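Local coordinates for LanC-like protein GCR2 (Arabidopsis thaliana, PDB 3T33) that binds zinc, belongs to the lanthionine synthetase C-like family and may take part in abscisic acid signalling, at residues L104-C107 with L108-E112; A140-L144 with G145-L149; L91-S94 with Y95-T98; V64-T67 with W68-G72; A113-V116 with A117-S121. All coordinates share one frame; numbering follows the deposited sequence.

All five contacts are local, each between neighbouring turns of one helix or round a helix end. Contacts 1 and 3 are buried, contact 5 is partly buried, and contacts 2 and 4 lie at the surface. Contact 1 touches contacts 2, 3 and 4 and runs straight on into contact 5 along helix 101-118. Its leucines meet A140 and L144 of contact 2, L91 of contact 3 and V64 of contact 4. Backbone bonds and apolar side chains dominate contact 1. Contacts 2, 4 and 5 each carry a salt bridge across a helix end. Contact 3 also ends a helix, with a threonine bonded back to the backbone. Contacts 2 and 4 close with Schellman motifs, contact 5 with a type II turn.

Contact 1: residues L104-C107 with L108-E112; sequences LKLC and LENVE
Two first torsions bring L106 and N110 side by side. In L106, CG is anti to the backbone N (chi1 -173°). In N110, CG is anti to the carbonyl carbon instead (chi1 -70°). The two side chains sit one turn apart on helix 101-118, a regular alpha helix of the all-helical LanC-like fold. L106 CG comes 4.0 Å from N110 ND2, with the chains crossing obliquely. L106 also meets E109, at about a right angle. Its CD1 lies 3.8 Å from E109 OE1, so one methyl touches the carboxylate end of an otherwise extended side chain.

The backbone is bonded in the i to i+4 pattern. L108 N, E109 N, N110 N and V111 N donate to the carbonyls of L104, K105, L106 and C107. The bond from N110 N to L106 O is 2.8 Å long. N110 ND2 is also close to L106 O, but the angle is too poor for a hydrogen bond.

L106 and N110 face L91 of helix 84-98 and W68 of helix 45-69. L104 and L108 pack on A140 and L144 of helix 130-144. L108 and V111 also touch helix 147-158. K105 and E109 are exposed. This part of the chain therefore packs against four helices, mainly through leucines with N110 beside them, away from the zinc site.

C107 and V111 continue the buried surface. V111 CG2 lies 3.2 Å from the carbonyl oxygen C107 O, and the same methyl is 4.1 Å from C107 SG.

Contact 2: residues A140-L144 with G145-L149; sequences AAKCL and GDDQL
K142 and D147 form a salt bridge across the bend between two helices. K142 NZ lies 3.1 Å from D147 OD1. The ammonium group meets this oxygen from above the carboxylate plane, 44° out of it. The lysine chain bends at chi2 (50°) and is extended beyond, which brings its end to the aspartate although its CB points away from residues 145-149. K142 also makes a cation-pi contact with Y150.

The backbone bonds come next. A141 O takes two donors, D146 N at 3.0 Å and G145 N at 3.0 Å. G145 N also has a weak bond to K142 O, 3.2 Å long. This is a Schellman motif, and it ends helix 130-144. G145 is its C-prime residue. Its positive phi (90°) suits glycine, since a CB there would clash with L144 O.

The next helix starts at once. D146 is its N-cap: D146 OD1 accepts from L149 N at 3.2 Å, in a nearly straight bond that arrives from above the carboxylate plane.

Beside these bonds there is a small apolar contact. A141 CB touches L149 CD1 at 3.9 Å, and L149 CB is equally near.

The turn thus links helix 130-144 to helix 147-158 at the surface. Helix 101-118 lies against A140 and L144, while C143 faces F92 and Y95 of helix 84-98.

Contact 3: residues L91-S94 with Y95-T98; sequences LFKS and YQVT
F92 and Q96 make the close side-chain packing of this last part of helix 84-98. Q96 CG lies over one face of the phenyl ring, and Q96 CD is 3.9 Å from F92 CE2. The amide plane is 25° from the ring plane, and the amide carbon sits beyond the rim at CE2. The F92 ring also meets Y95, with F92 CE1 4.2 Å from Y95 CD2. F92 and Y95 are buried, and F92 packs on L136 and V139 of helix 130-144.

K93 is buried too, although it is charged. Its chain bends at chi2 and chi3 and brings NZ toward Q96 OE1, but that bond is weak, at 3.4 Å. The stronger partner is D401, in a salt bridge that ties the lysine to helix 392-402. S94 OG leaves the segment for a hydrogen bond with D103 of helix 101-118.

The looser side is formed by V97 and the end of Q96, both partly exposed. V97 CG2 approaches K93 O, at 3.2 Å. Its nearest side-chain neighbour across the contact is K93 CE, at 4.3 Å.

T98, though partly exposed, is held by two bonds to S94 O, from T98 N at 2.8 Å and T98 OG1 at 2.7 Å. The donors reach the oxygen from opposite faces of its plane. A chi1 of 67° places OG1 for this. It also bonds to N100.

A threonine hydroxyl bonded to the carbonyl four residues back is a familiar feature of alpha helices, here in the last turn before the short link to helix 101-118.

Contact 4: residues V64-T67 with W68-G72; sequences VWET and WERSG
R70 reaches back along E66 at the end of helix 45-69. Its CB lies 3.6 Å from W65 O. CG comes near E66 OE1, and the chain then bends at chi2 and chi3 (86° and 56°). This turns NE to within 4.0 Å of W65 NE1. CZ sits under E66 OE1, which stands 3.2 Å above the centre of the guanidinium. NH2 ends the chain in a salt bridge with E66 OE2, 2.7 Å long. The carboxylate and guanidinium planes are almost perpendicular, at 88°, so this is no flat, two-pronged pairing. E66 OE2 has K62 as a second partner.

E69 CB lies over one face of W65, toward the rim, in a CH-pi contact. It is 4.0 Å from the centroid of the six-membered ring.

The backbone widens to a pi-type turn, with R70 N bonded to W65 O at 2.8 Å. A type I turn from E69 to G72 and a Schellman motif at G72 follow. W68 is buried against A113 of helix 101-118 and V75.

The E66 carboxylate thus meets two cations, K62 and R70, which would probably favour its ionised form.

Contact 5: residues A113-V116 with A117-S121; sequences ACDV and ASRDS
S118 N donates to D115 O at 2.9 Å, an i to i+3 bond in the last turn of helix 101-118. It reaches the carbonyl from well above its plane, 64° out. One residue earlier, A117 N bonds to A113 O, i to i+4. A type II beta turn from S118 to S121 then leads the chain off, closed by S121 N to S118 O. Its third residue, D120, has positive phi.

D115 and R119 form the salt bridge of this helix end. R119 NE lies 3.1 Å from D115 OD1 in a weak bond. R119 NH2 lies 2.9 Å from D115 OD2, though the place of this oxygen is less certain. The carboxylate and guanidinium planes are 30° apart, so the pairing is side-on but twisted. The arginine chain bends at chi2, which folds it back over the helix end. D115 OD2 also faces R156 in a second salt bridge, with the same doubt about its place. D115 OD1 is hydrogen-bonded to Y130. Two arginines thus meet around one buried carboxylate, which probably stays ionised.

S118 is buried beside Y130 and Y78. Nearby, C114 packs on V84 and L85 of helix 84-98, while A113 and A117 touch V75.

The hydroxyl of S118 turns back to the helix, with OG between the backbone N and the carbonyl carbon (chi1 57°). S118 OG lies 2.7 Å from C114 O and 3.1 Å from D115 O, and its one proton may go to either.

Contact 1: residues L104-C107 with L108-E112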
loop_
_atom_site.group_PDB
_atom_site.type_symbol
_atom_site.label_atom_id
_atom_site.label_comp_id
_atom_site.label_asym_id
_atom_site.label_seq_id
_atom_site.Cartn_x
_atom_site.Cartn_y
_atom_site.Cartn_z
ATOM N N LEU A 104 10.199 3.682 -18.136
ATOM C CA LEU A 104 10.514 2.264 -18.009
ATOM C C LEU A 104 12.020 2.003 -18.066
ATOM O O LEU A 104 12.546 1.238 -17.274
ATOM C CB LEU A 104 9.805 1.498 -19.096
ATOM C CG LEU A 104 9.992 -0.022 -19.206
ATOM C CD1 LEU A 104 9.450 -0.717 -17.938
ATOM C CD2 LEU A 104 9.257 -0.488 -20.414
ATOM N N LYS A 105 12.719 2.676 -18.978
ATOM C CA LYS A 105 14.170 2.530 -19.094
ATOM C C LYS A 105 14.830 3.005 -17.839
ATOM O O LYS A 105 15.746 2.382 -17.346
ATOM C CB LYS A 105 14.730 3.283 -20.328
ATOM C CG LYS A 105 14.856 2.364 -21.538
ATOM C CD LYS A 105 14.682 3.090 -22.863
ATOM C CE LYS A 105 14.015 2.173 -23.892
ATOM N NZ LYS A 105 12.901 2.888 -24.679
ATOM N N LEU A 106 14.392 4.134 -17.328
ATOM C CA LEU A 106 15.092 4.684 -16.206
ATOM C C LEU A 106 14.875 3.710 -15.034
ATOM O O LEU A 106 15.820 3.418 -14.271
ATOM C CB LEU A 106 14.570 6.077 -15.867
ATOM C CG LEU A 106 15.434 6.732 -14.786
ATOM C CD1 LEU A 106 16.910 6.730 -15.281
ATOM C CD2 LEU A 106 14.956 8.150 -14.449
ATOM N N CYS A 107 13.613 3.254 -14.911
ATOM C CA CYS A 107 13.204 2.189 -14.007
ATOM C C CYS A 107 14.258 1.096 -13.960
ATOM O O CYS A 107 14.855 0.850 -12.920
ATOM C CB CYS A 107 11.856 1.570 -14.448
ATOM S SG CYS A 107 11.371 0.146 -13.350
ATOM N N LEU A 108 14.495 0.488 -15.117
ATOM C CA LEU A 108 15.446 -0.615 -15.230
ATOM C C LEU A 108 16.868 -0.261 -14.879
ATOM O O LEU A 108 17.595 -1.106 -14.355
ATOM C CB LEU A 108 15.404 -1.237 -16.618
ATOM C CG LEU A 108 14.180 -2.134 -16.729
ATOM C CD1 LEU A 108 13.964 -2.473 -18.172
ATOM C CD2 LEU A 108 14.324 -3.376 -15.896
ATOM N N GLU A 109 17.260 0.973 -15.161
ATOM C CA GLU A 109 18.565 1.411 -14.726
ATOM C C GLU A 109 18.621 1.483 -13.207
ATOM O O GLU A 109 19.636 1.100 -12.621
ATOM C CB GLU A 109 18.949 2.774 -15.302
ATOM C CG GLU A 109 18.818 2.869 -16.755
ATOM C CD GLU A 109 19.544 4.077 -17.316
ATOM O OE1 GLU A 109 20.059 4.937 -16.533
ATOM O OE2 GLU A 109 19.617 4.123 -18.572
ATOM N N ASN A 110 17.554 1.999 -12.577
ATOM C CA ASN A 110 17.519 2.032 -11.110
ATOM C C ASN A 110 17.560 0.626 -10.501
ATOM O O ASN A 110 18.188 0.437 -9.459
ATOM C CB ASN A 110 16.261 2.707 -10.610
ATOM C CG ASN A 110 16.233 4.214 -10.886
ATOM O OD1 ASN A 110 15.411 4.910 -10.316
ATOM N ND2 ASN A 110 17.124 4.712 -11.731
ATOM N N VAL A 111 16.863 -0.333 -11.145
ATOM C CA VAL A 111 16.721 -1.717 -10.642
ATOM C C VAL A 111 18.109 -2.380 -10.634
ATOM O O VAL A 111 18.580 -2.888 -9.590
ATOM C CB VAL A 111 15.722 -2.556 -11.478
ATOM C CG1 VAL A 111 15.618 -3.963 -10.962
ATOM C CG2 VAL A 111 14.302 -1.948 -11.403
ATOM N N GLU A 112 18.755 -2.333 -11.804
ATOM C CA GLU A 112 20.112 -2.818 -11.982
ATOM C C GLU A 112 21.071 -2.291 -10.917
ATOM O O GLU A 112 21.786 -3.091 -10.305
ATOM C CB GLU A 112 20.589 -2.473 -13.379
ATOM C CG GLU A 112 22.076 -2.649 -13.624
ATOM C CD GLU A 112 22.331 -2.667 -15.126
ATOM O OE1 GLU A 112 22.613 -1.566 -15.712
ATOM O OE2 GLU A 112 22.165 -3.770 -15.730
#

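Contact 2: residues A140-L144 with G145-L149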
loop_
_atom_site.group_PDB
_atom_site.type_symbol
_atom_site.label_atom_id
_atom_site.label_comp_id
_atom_site.label_asym_id
_atom_site.label_seq_id
_atom_site.Cartn_x
_atom_site.Cartn_y
_atom_site.Cartn_z
ATOM N N ALA A 140 9.477 -5.225 -15.254
ATOM C CA ALA A 140 9.919 -4.107 -16.096
ATOM C C ALA A 140 10.568 -4.614 -17.381
ATOM O O ALA A 140 10.264 -4.097 -18.431
ATOM C CB ALA A 140 10.810 -3.147 -15.336
ATOM N N ALA A 141 11.384 -5.670 -17.297
ATOM C CA ALA A 141 11.994 -6.318 -18.493
ATOM C C ALA A 141 11.002 -6.962 -19.438
ATOM O O ALA A 141 11.178 -6.930 -20.653
ATOM C CB ALA A 141 13.093 -7.354 -18.090
ATOM N N LYS A 142 9.994 -7.607 -18.870
ATOM C CA LYS A 142 8.905 -8.145 -19.659
ATOM C C LYS A 142 8.192 -6.991 -20.393
ATOM O O LYS A 142 7.882 -7.108 -21.564
ATOM C CB LYS A 142 7.919 -8.953 -18.770
ATOM C CG LYS A 142 7.229 -10.158 -19.457
ATOM C CD LYS A 142 8.257 -11.055 -20.170
ATOM C CE LYS A 142 7.678 -12.328 -20.791
ATOM N NZ LYS A 142 8.804 -13.075 -21.455
ATOM N N CYS A 143 7.956 -5.865 -19.732
ATOM C CA CYS A 143 7.246 -4.779 -20.433
ATOM C C CYS A 143 8.093 -4.249 -21.586
ATOM O O CYS A 143 7.581 -4.010 -22.688
ATOM C CB CYS A 143 6.843 -3.664 -19.478
ATOM S SG CYS A 143 5.654 -4.240 -18.271
ATOM N N LEU A 144 9.391 -4.129 -21.338
ATOM C CA LEU A 144 10.308 -3.631 -22.309
ATOM C C LEU A 144 10.525 -4.589 -23.495
ATOM O O LEU A 144 10.895 -4.153 -24.576
ATOM C CB LEU A 144 11.611 -3.231 -21.637
ATOM C CG LEU A 144 12.637 -2.511 -22.523
ATOM C CD1 LEU A 144 12.169 -1.076 -22.949
ATOM C CD2 LEU A 144 13.994 -2.478 -21.846
ATOM N N GLY A 145 10.249 -5.877 -23.299
ATOM C CA GLY A 145 10.335 -6.884 -24.353
ATOM C C GLY A 145 11.719 -7.506 -24.405
ATOM O O GLY A 145 12.083 -8.156 -25.425
ATOM N N ASP A 146 12.476 -7.337 -23.309
ATOM C CA ASP A 146 13.827 -7.869 -23.186
ATOM C C ASP A 146 13.815 -9.205 -22.437
ATOM O O ASP A 146 13.958 -9.228 -21.211
ATOM C CB ASP A 146 14.722 -6.870 -22.455
ATOM C CG ASP A 146 16.188 -7.274 -22.468
ATOM O OD1 ASP A 146 16.454 -8.450 -22.776
ATOM O OD2 ASP A 146 17.064 -6.410 -22.163
ATOM N N ASP A 147 13.650 -10.302 -23.182
ATOM C CA ASP A 147 13.602 -11.654 -22.616
ATOM C C ASP A 147 14.864 -12.018 -21.835
ATOM O O ASP A 147 14.753 -12.519 -20.744
ATOM C CB ASP A 147 13.313 -12.714 -23.692
ATOM C CG ASP A 147 11.838 -12.672 -24.230
ATOM O OD1 ASP A 147 10.917 -12.121 -23.548
ATOM O OD2 ASP A 147 11.593 -13.223 -25.350
ATOM N N GLN A 148 16.056 -11.746 -22.345
ATOM C CA GLN A 148 17.302 -12.138 -21.634
ATOM C C GLN A 148 17.467 -11.475 -20.235
ATOM O O GLN A 148 17.898 -12.108 -19.251
ATOM C CB GLN A 148 18.552 -11.865 -22.489
ATOM C CG GLN A 148 18.535 -12.376 -23.956
ATOM C CD GLN A 148 17.327 -11.835 -24.815
ATOM O OE1 GLN A 148 16.988 -10.625 -24.770
ATOM N NE2 GLN A 148 16.688 -12.742 -25.592
ATOM N N LEU A 149 17.188 -10.182 -20.165
ATOM C CA LEU A 149 17.151 -9.473 -18.901
ATOM C C LEU A 149 16.070 -10.089 -17.972
ATOM O O LEU A 149 16.226 -10.161 -16.771
ATOM C CB LEU A 149 16.744 -8.044 -19.184
ATOM C CG LEU A 149 17.526 -6.943 -18.508
ATOM C CD1 LEU A 149 16.601 -5.774 -18.305
ATOM C CD2 LEU A 149 18.105 -7.386 -17.215
#

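Contact 3: residues L91-S94 with Y95-T98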
loop_
_atom_site.group_PDB
_atom_site.type_symbol
_atom_site.label_atom_id
_atom_site.label_comp_id
_atom_site.label_asym_id
_atom_site.label_seq_id
_atom_site.Cartn_x
_atom_site.Cartn_y
_atom_site.Cartn_z
ATOM N N LEU A 91 8.642 5.124 -11.052
ATOM C CA LEU A 91 8.902 5.280 -12.482
ATOM C C LEU A 91 8.141 4.273 -13.269
ATOM O O LEU A 91 7.606 4.573 -14.364
ATOM C CB LEU A 91 10.418 5.174 -12.760
ATOM C CG LEU A 91 11.118 6.511 -12.495
ATOM C CD1 LEU A 91 12.583 6.277 -12.384
ATOM C CD2 LEU A 91 10.837 7.459 -13.657
ATOM N N PHE A 92 8.114 3.053 -12.737
ATOM C CA PHE A 92 7.241 2.010 -13.293
ATOM C C PHE A 92 5.714 2.413 -13.295
ATOM O O PHE A 92 5.028 2.252 -14.291
ATOM C CB PHE A 92 7.456 0.664 -12.568
ATOM C CG PHE A 92 6.741 -0.477 -13.229
ATOM C CD1 PHE A 92 7.141 -0.935 -14.471
ATOM C CD2 PHE A 92 5.640 -1.063 -12.640
ATOM C CE1 PHE A 92 6.443 -1.959 -15.131
ATOM C CE2 PHE A 92 4.927 -2.092 -13.305
ATOM C CZ PHE A 92 5.366 -2.541 -14.555
ATOM N N LYS A 93 5.202 2.901 -12.179
ATOM C CA LYS A 93 3.818 3.337 -12.087
ATOM C C LYS A 93 3.552 4.472 -13.106
ATOM O O LYS A 93 2.485 4.555 -13.742
ATOM C CB LYS A 93 3.595 3.879 -10.685
ATOM C CG LYS A 93 2.272 4.540 -10.514
ATOM C CD LYS A 93 1.226 3.609 -9.889
ATOM C CE LYS A 93 0.324 3.090 -10.864
ATOM N NZ LYS A 93 -0.494 1.983 -10.263
ATOM N N SER A 94 4.529 5.333 -13.276
ATOM C CA SER A 94 4.414 6.419 -14.223
ATOM C C SER A 94 4.419 5.918 -15.641
ATOM O O SER A 94 3.710 6.421 -16.511
ATOM C CB SER A 94 5.581 7.360 -14.043
ATOM O OG SER A 94 5.422 8.445 -14.920
ATOM N N TYR A 95 5.258 4.946 -15.902
ATOM C CA TYR A 95 5.183 4.325 -17.184
ATOM C C TYR A 95 3.774 3.694 -17.382
ATOM O O TYR A 95 3.210 3.782 -18.462
ATOM C CB TYR A 95 6.312 3.268 -17.327
ATOM C CG TYR A 95 6.031 2.284 -18.400
ATOM C CD1 TYR A 95 6.061 2.664 -19.757
ATOM C CD2 TYR A 95 5.636 0.997 -18.073
ATOM C CE1 TYR A 95 5.716 1.737 -20.772
ATOM C CE2 TYR A 95 5.310 0.084 -19.033
ATOM C CZ TYR A 95 5.358 0.449 -20.386
ATOM O OH TYR A 95 5.024 -0.496 -21.329
ATOM N N GLN A 96 3.236 3.019 -16.368
ATOM C CA GLN A 96 1.973 2.293 -16.528
ATOM C C GLN A 96 0.854 3.281 -16.897
ATOM O O GLN A 96 -0.110 2.907 -17.588
ATOM C CB GLN A 96 1.576 1.626 -15.210
ATOM C CG GLN A 96 2.128 0.234 -14.914
ATOM C CD GLN A 96 1.383 -0.406 -13.663
ATOM O OE1 GLN A 96 1.234 0.242 -12.592
ATOM N NE2 GLN A 96 0.899 -1.661 -13.817
ATOM N N VAL A 97 0.983 4.517 -16.385
ATOM C CA VAL A 97 -0.024 5.548 -16.547
ATOM C C VAL A 97 0.197 6.316 -17.872
ATOM O O VAL A 97 -0.759 6.557 -18.586
ATOM C CB VAL A 97 -0.043 6.550 -15.352
ATOM C CG1 VAL A 97 -1.039 7.670 -15.589
ATOM C CG2 VAL A 97 -0.447 5.864 -14.088
ATOM N N THR A 98 1.444 6.683 -18.175
ATOM C CA THR A 98 1.727 7.608 -19.245
ATOM C C THR A 98 2.160 6.841 -20.476
ATOM O O THR A 98 2.125 7.377 -21.561
ATOM C CB THR A 98 2.879 8.608 -18.899
ATOM O OG1 THR A 98 4.146 7.918 -18.767
ATOM C CG2 THR A 98 2.614 9.416 -17.637
#

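Contact 4: residues V64-T67 with W68-G72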
loop_
_atom_site.group_PDB
_atom_site.type_symbol
_atom_site.label_atom_id
_atom_site.label_comp_id
_atom_site.label_asym_id
_atom_site.label_seq_id
_atom_site.Cartn_x
_atom_site.Cartn_y
_atom_site.Cartn_z
ATOM N N VAL A 64 13.261 11.780 -8.692
ATOM C CA VAL A 64 14.330 11.351 -9.595
ATOM C C VAL A 64 15.562 12.245 -9.468
ATOM O O VAL A 64 16.670 11.726 -9.405
ATOM C CB VAL A 64 13.895 11.283 -11.063
ATOM C CG1 VAL A 64 15.082 10.956 -11.976
ATOM C CG2 VAL A 64 12.829 10.201 -11.238
ATOM N N TRP A 65 15.370 13.566 -9.357
ATOM C CA TRP A 65 16.507 14.463 -9.140
ATOM C C TRP A 65 17.350 14.054 -7.925
ATOM O O TRP A 65 18.544 13.855 -8.051
ATOM C CB TRP A 65 16.112 15.930 -9.046
ATOM C CG TRP A 65 17.333 16.778 -9.055
ATOM C CD1 TRP A 65 17.863 17.487 -8.002
ATOM C CD2 TRP A 65 18.234 16.956 -10.152
ATOM N NE1 TRP A 65 19.023 18.100 -8.390
ATOM C CE2 TRP A 65 19.280 17.781 -9.702
ATOM C CE3 TRP A 65 18.254 16.500 -11.489
ATOM C CZ2 TRP A 65 20.340 18.162 -10.533
ATOM C CZ3 TRP A 65 19.319 16.892 -12.320
ATOM C CH2 TRP A 65 20.329 17.715 -11.834
ATOM N N GLU A 66 16.686 13.870 -6.782
ATOM C CA GLU A 66 17.327 13.739 -5.488
ATOM C C GLU A 66 17.886 12.361 -5.254
ATOM O O GLU A 66 18.908 12.231 -4.635
ATOM C CB GLU A 66 16.340 14.054 -4.358
ATOM C CG GLU A 66 15.890 15.494 -4.275
ATOM C CD GLU A 66 17.081 16.470 -4.103
ATOM O OE1 GLU A 66 18.098 16.069 -3.471
ATOM O OE2 GLU A 66 17.029 17.624 -4.632
ATOM N N THR A 67 17.214 11.318 -5.729
ATOM C CA THR A 67 17.579 9.985 -5.344
ATOM C C THR A 67 18.503 9.378 -6.367
ATOM O O THR A 67 19.142 8.385 -6.093
ATOM C CB THR A 67 16.322 9.059 -5.145
ATOM O OG1 THR A 67 15.588 8.901 -6.371
ATOM C CG2 THR A 67 15.420 9.584 -4.044
ATOM N N TRP A 68 18.560 9.976 -7.552
ATOM C CA TRP A 68 19.355 9.423 -8.642
ATOM C C TRP A 68 20.455 10.364 -9.124
ATOM O O TRP A 68 21.634 10.011 -9.103
ATOM C CB TRP A 68 18.451 9.035 -9.815
ATOM C CG TRP A 68 19.138 8.201 -10.852
ATOM C CD1 TRP A 68 19.343 8.525 -12.161
ATOM C CD2 TRP A 68 19.714 6.901 -10.667
ATOM N NE1 TRP A 68 20.009 7.509 -12.803
ATOM C CE2 TRP A 68 20.248 6.501 -11.907
ATOM C CE3 TRP A 68 19.827 6.038 -9.573
ATOM C CZ2 TRP A 68 20.887 5.275 -12.083
ATOM C CZ3 TRP A 68 20.462 4.822 -9.750
ATOM C CH2 TRP A 68 20.984 4.452 -10.997
ATOM N N GLU A 69 20.068 11.557 -9.565
ATOM C CA GLU A 69 21.043 12.506 -10.161
ATOM C C GLU A 69 21.941 13.192 -9.142
ATOM O O GLU A 69 23.166 13.063 -9.225
ATOM C CB GLU A 69 20.386 13.514 -11.141
ATOM C CG GLU A 69 19.797 12.842 -12.415
ATOM C CD GLU A 69 20.882 12.427 -13.415
ATOM O OE1 GLU A 69 22.026 12.919 -13.269
ATOM O OE2 GLU A 69 20.611 11.617 -14.344
ATOM N N ARG A 70 21.359 13.885 -8.169
ATOM C CA ARG A 70 22.140 14.493 -7.102
ATOM C C ARG A 70 23.187 13.493 -6.513
ATOM O O ARG A 70 24.389 13.802 -6.389
ATOM C CB ARG A 70 21.218 14.964 -5.980
ATOM C CG ARG A 70 21.959 15.405 -4.705
ATOM C CD ARG A 70 22.365 16.879 -4.810
ATOM N NE ARG A 70 21.186 17.709 -5.061
ATOM C CZ ARG A 70 20.435 18.266 -4.102
ATOM N NH1 ARG A 70 20.756 18.107 -2.814
ATOM N NH2 ARG A 70 19.364 18.991 -4.432
ATOM N N SER A 71 22.706 12.303 -6.155
ATOM C CA SER A 71 23.487 11.310 -5.453
ATOM C C SER A 71 24.529 10.679 -6.398
ATOM O O SER A 71 25.249 9.768 -5.999
ATOM C CB SER A 71 22.529 10.238 -4.879
ATOM O OG SER A 71 22.015 9.389 -5.917
ATOM N N GLY A 72 24.591 11.165 -7.646
ATOM C CA GLY A 72 25.511 10.669 -8.675
ATOM C C GLY A 72 25.302 9.198 -9.003
ATOM O O GLY A 72 26.276 8.485 -9.239
#

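Contact 5: residues A113-V116 with A117-S121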
loop_
_atom_site.group_PDB
_atom_site.type_symbol
_atom_site.label_atom_id
_atom_site.label_comp_id
_atom_site.label_asym_id
_atom_site.label_seq_id
_atom_site.Cartn_x
_atom_site.Cartn_y
_atom_site.Cartn_z
ATOM N N ALA A 113 21.092 -0.979 -10.675
ATOM C CA ALA A 113 21.869 -0.450 -9.535
ATOM C C ALA A 113 21.445 -1.027 -8.176
ATOM O O ALA A 113 22.261 -1.186 -7.282
ATOM C CB ALA A 113 21.855 1.055 -9.484
ATOM N N CYS A 114 20.172 -1.348 -8.010
ATOM C CA CYS A 114 19.708 -1.824 -6.734
ATOM C C CYS A 114 20.183 -3.259 -6.572
ATOM O O CYS A 114 20.473 -3.697 -5.463
ATOM C CB CYS A 114 18.175 -1.735 -6.685
ATOM S SG CYS A 114 17.546 -0.027 -6.340
ATOM N N ASP A 115 20.223 -3.978 -7.692
ATOM C CA ASP A 115 20.651 -5.340 -7.724
ATOM C C ASP A 115 22.103 -5.482 -7.244
ATOM O O ASP A 115 22.369 -6.203 -6.272
ATOM C CB ASP A 115 20.498 -5.871 -9.120
ATOM C CG ASP A 115 20.787 -7.362 -9.216
ATOM O OD1 ASP A 115 20.613 -8.119 -8.229
ATOM O OD2 ASP A 115 21.191 -7.781 -10.321
ATOM N N VAL A 116 23.004 -4.755 -7.916
ATOM C CA VAL A 116 24.420 -4.579 -7.524
ATOM C C VAL A 116 24.552 -4.287 -6.020
ATOM O O VAL A 116 25.314 -4.968 -5.302
ATOM C CB VAL A 116 25.107 -3.423 -8.355
ATOM C CG1 VAL A 116 26.504 -3.049 -7.803
ATOM C CG2 VAL A 116 25.196 -3.770 -9.848
ATOM N N ALA A 117 23.820 -3.280 -5.540
ATOM C CA ALA A 117 23.897 -2.900 -4.128
ATOM C C ALA A 117 23.261 -3.934 -3.163
ATOM O O ALA A 117 23.534 -3.894 -1.970
ATOM C CB ALA A 117 23.271 -1.538 -3.925
ATOM N N SER A 118 22.437 -4.859 -3.669
ATOM C CA SER A 118 21.738 -5.796 -2.771
ATOM C C SER A 118 22.296 -7.237 -2.692
ATOM O O SER A 118 21.737 -8.113 -1.995
ATOM C CB SER A 118 20.239 -5.822 -3.062
ATOM O OG SER A 118 19.954 -6.169 -4.401
ATOM N N ARG A 119 23.388 -7.488 -3.415
ATOM C CA ARG A 119 24.127 -8.752 -3.262
ATOM C C ARG A 119 24.660 -8.686 -1.833
ATOM O O ARG A 119 24.873 -7.584 -1.295
ATOM C CB ARG A 119 25.271 -8.832 -4.293
ATOM C CG ARG A 119 24.857 -8.465 -5.729
ATOM C CD ARG A 119 23.766 -9.407 -6.292
ATOM N NE ARG A 119 23.453 -9.106 -7.693
ATOM C CZ ARG A 119 23.838 -9.845 -8.737
ATOM N NH1 ARG A 119 24.547 -10.964 -8.558
ATOM N NH2 ARG A 119 23.502 -9.471 -9.971
ATOM N N ASP A 120 24.761 -9.839 -1.182
ATOM C CA ASP A 120 25.122 -9.885 0.230
ATOM C C ASP A 120 23.942 -9.580 1.164
ATOM O O ASP A 120 24.056 -9.747 2.379
ATOM C CB ASP A 120 26.277 -8.922 0.516
ATOM C CG ASP A 120 27.568 -9.344 -0.156
ATOM O OD1 ASP A 120 27.620 -10.471 -0.692
ATOM O OD2 ASP A 120 28.531 -8.549 -0.151
ATOM N N SER A 121 22.815 -9.135 0.608
ATOM C CA SER A 121 21.652 -8.802 1.426
ATOM C C SER A 121 20.979 -10.076 1.827
ATOM O O SER A 121 20.874 -11.027 1.037
ATOM C CB SER A 121 20.624 -7.916 0.690
ATOM O OG SER A 121 19.529 -7.634 1.546
#